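Transcriptional regulator, crp family (Thermotoga maritima, PDB 1O5L) probably binds DNA through a helix-turn-helix domain and regulates transcription, possibly in response to a ligand of its cyclic nucleotide-binding domain. Local coordinates at residues Met13-Leu18 / Glu115-Phe119; Lys34-Ile40 / Pro84-Val90. All coordinates share one frame. Numbering follows the deposited sequence.

Contact 1 (Met13-Leu18 / Glu115-Phe119); sequences MDLKKL and ELLLF
M13 and D14 run in extended conformation (psi 123° and 100°) before the chain tightens into 3-10 geometry at L15-L18, with phi near -64° and psi near -20° for the first three residues. Two backbone bonds fix that turn, K17 N to D14 O (3.1 Å) and L18 N to L15 O (3.0 Å), and D14 OD1 closes an Asx turn by accepting from K16 N at 3.2 Å. The partner, E115-F119, is regular alpha-helix, with F119 N bonded to E115 O at 3.0 Å. The backbones approach most closely at M13 and L116, whose CA atoms are 6.9 Å apart. No hydrogen bond crosses between the segments; the side-chain contacts are mainly apolar. In the CRP fold the long helix represented here by 114-139 is the dimerisation helix; accordingly L117 and L118 pack on M111 and L107 of the second subunit, while L116 and F119 receive the first modelled residues of the same chain. M13 (t, p, p) lays its CB 3.5 Å from F119 CD2 (F119 chi1 t, chi2 -88°), and its CG sits over one ring face in a CH-pi contact, 4.0 Å from the centroid and 22° off the normal. L15, in the mt rotamer, reaches F119 CE1 with CD1 (3.8 Å) and L116 CD1 with CD2 (4.1 Å). L18, also mt, brings its CD1 within 4.2 Å of L116 CD1 (L116 is tp) and is backed by F106 and L109 of helix 103-112 and by L99 and I101 of strand 96-102.

Contact 2 (Lys34-Ile40 / Pro84-Val90); sequences KHQDDPI and PRFPVNV
Backbone hydrogen bonds set the register. K34 and V90 form an antiparallel hydrogen-bonded pair, K34 N to V90 O at 3.3 Å and V90 N to K34 O at 2.8 Å, with CA atoms 5.2 Å apart. A type II turn from H35 to D38 follows, its positive phi at D37 (76°) and D38 N bonded to H35 O (3.0 Å). D37 N donates to F86 O (2.8 Å). Beyond the turn the chains meet again in a single bridge, P39 with R85, framed by F86 N to D38 O (3.0 Å) and I40 N to P84 O (2.9 Å).

Two side chains bond to main-chain amides: D38 OD2 accepts from H35 N (2.8 Å) within the turn, while N89 OD1 accepts from Q36 N across the segments (2.9 Å).

The apolar part centres on F86 (chi1 m, chi2 -81°), whose ring is sandwiched by CH-pi contacts: K34 CG lies 3.7 Å from its centroid on one face and I40 CG1 3.6 Å on the opposite face. I40 CB also meets P84 CB at 4.0 Å.

By comparison with CRP, 84-90 probably includes the end of the phosphate-binding cassette. The pairing belongs to the antiparallel beta-roll of the cyclic nucleotide-binding domain: strand 32-34 is outermost beside 89-92, Q36 OE1 accepts from V56 N of strand 51-56, K34 and F86 touch L44 of strand 42-48, and V88 packs on F136 of the second subunit.

Contacts 1 and 2 lie on opposite sides of the chain's centre, 24 Å apart between centres and about 14 Å between nearest atoms, so they do not touch. Along the chain the order is 13-18, 34-40, 84-90, 115-119: the outer pair encloses the inner one. Contact 1 joins the first modelled residues to helix 114-139, whereas contact 2 ties together two parts of the beta-roll. Both reach the sheet in which strands 42-48 and 96-102 are neighbours, through L44 and through L99 and I101. Helix 114-139 gives one side to contact 1 and another to the second subunit, whose own copy of that helix reaches contact 2.

Contact 1 (Met13-Leu18 / Glu115-Phe119)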
# COMPACT_ATOMS: atom_id res chain seq x y z
N MET A 13 14.62 -8.45 -9.03
CA MET A 13 13.64 -9.54 -8.75
C MET A 13 13.04 -10.07 -10.07
O MET A 13 12.45 -9.30 -10.81
CB MET A 13 12.52 -9.03 -7.83
CG MET A 13 11.32 -9.96 -7.68
SD MET A 13 11.78 -11.61 -7.15
CE MET A 13 12.53 -11.32 -5.81
N ASP A 14 13.18 -11.39 -10.32
CA ASP A 14 12.60 -12.04 -11.51
C ASP A 14 11.38 -12.88 -11.08
O ASP A 14 11.52 -13.98 -10.55
CB ASP A 14 13.69 -12.90 -12.17
CG ASP A 14 13.21 -13.66 -13.41
OD1 ASP A 14 12.00 -13.51 -13.76
OD2 ASP A 14 13.99 -14.42 -14.08
N LEU A 15 10.17 -12.34 -11.27
CA LEU A 15 8.95 -12.99 -10.78
C LEU A 15 8.67 -14.34 -11.45
O LEU A 15 7.95 -15.14 -10.88
CB LEU A 15 7.71 -12.08 -10.88
CG LEU A 15 7.75 -10.86 -9.96
CD1 LEU A 15 6.61 -9.88 -10.22
CD2 LEU A 15 7.80 -11.26 -8.48
N LYS A 16 9.25 -14.60 -12.61
CA LYS A 16 9.07 -15.89 -13.28
C LYS A 16 9.64 -17.08 -12.49
O LYS A 16 9.27 -18.24 -12.73
CB LYS A 16 9.63 -15.86 -14.71
CG LYS A 16 8.80 -15.01 -15.67
CD LYS A 16 9.23 -15.18 -17.14
CE LYS A 16 8.28 -14.45 -18.11
NZ LYS A 16 8.40 -14.94 -19.51
N LYS A 17 10.54 -16.79 -11.54
CA LYS A 17 11.03 -17.80 -10.60
C LYS A 17 9.93 -18.39 -9.70
O LYS A 17 10.10 -19.49 -9.15
CB LYS A 17 12.15 -17.22 -9.73
CG LYS A 17 13.42 -16.95 -10.49
CD LYS A 17 14.48 -16.32 -9.59
CE LYS A 17 15.76 -16.07 -10.37
NZ LYS A 17 16.84 -15.51 -9.50
N LEU A 18 8.81 -17.69 -9.57
CA LEU A 18 7.67 -18.21 -8.82
C LEU A 18 6.75 -19.13 -9.61
O LEU A 18 5.76 -19.59 -9.06
CB LEU A 18 6.84 -17.09 -8.20
CG LEU A 18 7.58 -16.05 -7.33
CD1 LEU A 18 6.64 -14.99 -6.76
CD2 LEU A 18 8.38 -16.69 -6.24
N GLU A 115 14.21 -10.45 -0.50
CA GLU A 115 14.24 -9.74 -1.76
C GLU A 115 12.81 -9.65 -2.36
O GLU A 115 12.42 -8.60 -2.88
CB GLU A 115 15.31 -10.40 -2.67
CG GLU A 115 14.97 -10.52 -4.14
CD GLU A 115 16.16 -10.80 -5.03
OE1 GLU A 115 17.01 -11.62 -4.65
OE2 GLU A 115 16.25 -10.21 -6.13
N LEU A 116 12.02 -10.72 -2.21
CA LEU A 116 10.62 -10.74 -2.62
C LEU A 116 9.75 -9.82 -1.76
O LEU A 116 8.93 -9.04 -2.27
CB LEU A 116 10.06 -12.17 -2.55
CG LEU A 116 8.60 -12.39 -2.98
CD1 LEU A 116 8.36 -11.97 -4.46
CD2 LEU A 116 8.18 -13.83 -2.78
N LEU A 117 9.92 -9.93 -0.44
CA LEU A 117 9.18 -9.10 0.51
C LEU A 117 9.41 -7.61 0.19
O LEU A 117 8.47 -6.82 0.11
CB LEU A 117 9.63 -9.41 1.96
CG LEU A 117 8.94 -8.58 3.06
CD1 LEU A 117 7.41 -8.64 2.97
CD2 LEU A 117 9.39 -9.04 4.43
N LEU A 118 10.69 -7.25 0.06
CA LEU A 118 11.07 -5.89 -0.27
C LEU A 118 10.48 -5.42 -1.60
O LEU A 118 9.95 -4.32 -1.68
CB LEU A 118 12.58 -5.74 -0.30
CG LEU A 118 13.20 -5.37 1.05
CD1 LEU A 118 14.70 -5.62 1.02
CD2 LEU A 118 12.90 -3.92 1.37
N PHE A 119 10.57 -6.28 -2.63
CA PHE A 119 9.98 -6.00 -3.93
C PHE A 119 8.49 -5.71 -3.83
O PHE A 119 8.04 -4.67 -4.32
CB PHE A 119 10.21 -7.17 -4.88
CG PHE A 119 9.56 -6.98 -6.22
CD1 PHE A 119 8.24 -7.39 -6.44
CD2 PHE A 119 10.25 -6.37 -7.27
CE1 PHE A 119 7.61 -7.18 -7.68
CE2 PHE A 119 9.64 -6.18 -8.52
CZ PHE A 119 8.33 -6.59 -8.73

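Contact 2 (Lys34-Ile40 / Pro84-Val90)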
# COMPACT_ATOMS: atom_id res chain seq x y z
N LYS A 34 -10.92 -10.65 -14.75
CA LYS A 34 -11.77 -10.45 -13.58
C LYS A 34 -12.71 -9.28 -13.83
O LYS A 34 -12.40 -8.34 -14.61
CB LYS A 34 -10.94 -10.11 -12.35
CG LYS A 34 -9.99 -11.18 -11.86
CD LYS A 34 -10.73 -12.32 -11.17
CE LYS A 34 -9.82 -13.48 -10.89
NZ LYS A 34 -10.59 -14.61 -10.27
N HIS A 35 -13.87 -9.35 -13.19
CA HIS A 35 -14.82 -8.24 -13.15
C HIS A 35 -14.56 -7.41 -11.94
O HIS A 35 -14.13 -7.91 -10.89
CB HIS A 35 -16.26 -8.73 -13.06
CG HIS A 35 -16.69 -9.47 -14.26
ND1 HIS A 35 -16.51 -10.83 -14.40
CD2 HIS A 35 -17.24 -9.04 -15.42
CE1 HIS A 35 -16.96 -11.21 -15.58
NE2 HIS A 35 -17.42 -10.14 -16.22
N GLN A 36 -14.90 -6.13 -12.10
CA GLN A 36 -14.98 -5.19 -11.03
C GLN A 36 -15.84 -5.83 -9.93
O GLN A 36 -16.86 -6.43 -10.22
CB GLN A 36 -15.60 -3.89 -11.57
CG GLN A 36 -15.63 -2.71 -10.60
CD GLN A 36 -15.64 -1.36 -11.34
OE1 GLN A 36 -14.98 -1.20 -12.38
NE2 GLN A 36 -16.38 -0.39 -10.80
N ASP A 37 -15.38 -5.71 -8.68
CA ASP A 37 -15.98 -6.33 -7.48
C ASP A 37 -15.77 -7.85 -7.26
O ASP A 37 -16.21 -8.37 -6.24
CB ASP A 37 -17.47 -5.99 -7.36
CG ASP A 37 -17.71 -4.50 -7.40
OD1 ASP A 37 -16.82 -3.73 -6.97
OD2 ASP A 37 -18.76 -4.00 -7.87
N ASP A 38 -15.13 -8.56 -8.19
CA ASP A 38 -14.79 -9.97 -7.98
C ASP A 38 -13.83 -10.09 -6.78
O ASP A 38 -12.95 -9.24 -6.63
CB ASP A 38 -14.09 -10.58 -9.22
CG ASP A 38 -15.07 -10.92 -10.37
OD1 ASP A 38 -16.30 -10.75 -10.26
OD2 ASP A 38 -14.68 -11.37 -11.45
N PRO A 39 -14.00 -11.10 -5.92
CA PRO A 39 -13.09 -11.27 -4.79
C PRO A 39 -11.68 -11.59 -5.24
O PRO A 39 -11.50 -12.23 -6.27
CB PRO A 39 -13.69 -12.45 -3.96
CG PRO A 39 -14.98 -12.88 -4.66
CD PRO A 39 -15.09 -12.10 -5.94
N ILE A 40 -10.70 -11.05 -4.52
CA ILE A 40 -9.30 -11.36 -4.77
C ILE A 40 -8.98 -12.54 -3.89
O ILE A 40 -8.90 -12.41 -2.66
CB ILE A 40 -8.36 -10.18 -4.45
CG1 ILE A 40 -8.77 -8.95 -5.26
CG2 ILE A 40 -6.88 -10.59 -4.67
CD1 ILE A 40 -7.78 -7.78 -5.19
N PRO A 84 -11.16 -8.19 0.30
CA PRO A 84 -10.40 -7.79 -0.88
C PRO A 84 -11.10 -8.06 -2.21
O PRO A 84 -11.52 -9.20 -2.47
CB PRO A 84 -9.14 -8.64 -0.80
CG PRO A 84 -9.49 -9.79 0.04
CD PRO A 84 -10.62 -9.42 0.92
N ARG A 85 -11.14 -7.03 -3.08
CA ARG A 85 -11.91 -7.02 -4.31
C ARG A 85 -11.20 -6.27 -5.42
O ARG A 85 -10.61 -5.22 -5.18
CB ARG A 85 -13.25 -6.36 -4.08
CG ARG A 85 -14.31 -7.21 -3.39
CD ARG A 85 -15.52 -6.41 -3.13
NE ARG A 85 -16.76 -7.07 -2.68
CZ ARG A 85 -17.22 -8.32 -2.92
NH1 ARG A 85 -16.56 -9.25 -3.63
NH2 ARG A 85 -18.40 -8.65 -2.41
N PHE A 86 -11.25 -6.82 -6.64
CA PHE A 86 -10.73 -6.11 -7.80
C PHE A 86 -11.54 -4.81 -8.00
O PHE A 86 -12.78 -4.85 -8.12
CB PHE A 86 -10.76 -7.01 -9.07
CG PHE A 86 -9.82 -8.20 -8.99
CD1 PHE A 86 -8.46 -8.06 -9.27
CD2 PHE A 86 -10.29 -9.45 -8.56
CE1 PHE A 86 -7.59 -9.16 -9.18
CE2 PHE A 86 -9.43 -10.56 -8.46
CZ PHE A 86 -8.08 -10.42 -8.77
N PRO A 87 -10.84 -3.66 -8.05
CA PRO A 87 -11.50 -2.34 -8.20
C PRO A 87 -11.94 -2.01 -9.64
O PRO A 87 -12.71 -1.09 -9.84
CB PRO A 87 -10.40 -1.35 -7.75
CG PRO A 87 -9.08 -2.05 -8.09
CD PRO A 87 -9.37 -3.54 -7.97
N VAL A 88 -11.43 -2.76 -10.62
CA VAL A 88 -11.71 -2.53 -12.03
C VAL A 88 -11.91 -3.85 -12.75
O VAL A 88 -11.44 -4.87 -12.28
CB VAL A 88 -10.50 -1.78 -12.73
CG1 VAL A 88 -10.25 -0.42 -12.07
CG2 VAL A 88 -9.23 -2.61 -12.69
N ASN A 89 -12.59 -3.82 -13.88
CA ASN A 89 -12.48 -4.89 -14.85
C ASN A 89 -11.03 -5.06 -15.32
O ASN A 89 -10.34 -4.07 -15.58
CB ASN A 89 -13.34 -4.59 -16.07
CG ASN A 89 -14.81 -4.81 -15.84
OD1 ASN A 89 -15.27 -5.18 -14.77
ND2 ASN A 89 -15.57 -4.59 -16.89
N VAL A 90 -10.57 -6.30 -15.39
CA VAL A 90 -9.28 -6.63 -15.99
C VAL A 90 -9.57 -7.47 -17.24
O VAL A 90 -10.18 -8.54 -17.16
CB VAL A 90 -8.35 -7.38 -15.01
CG1 VAL A 90 -6.97 -7.65 -15.63
CG2 VAL A 90 -8.18 -6.57 -13.73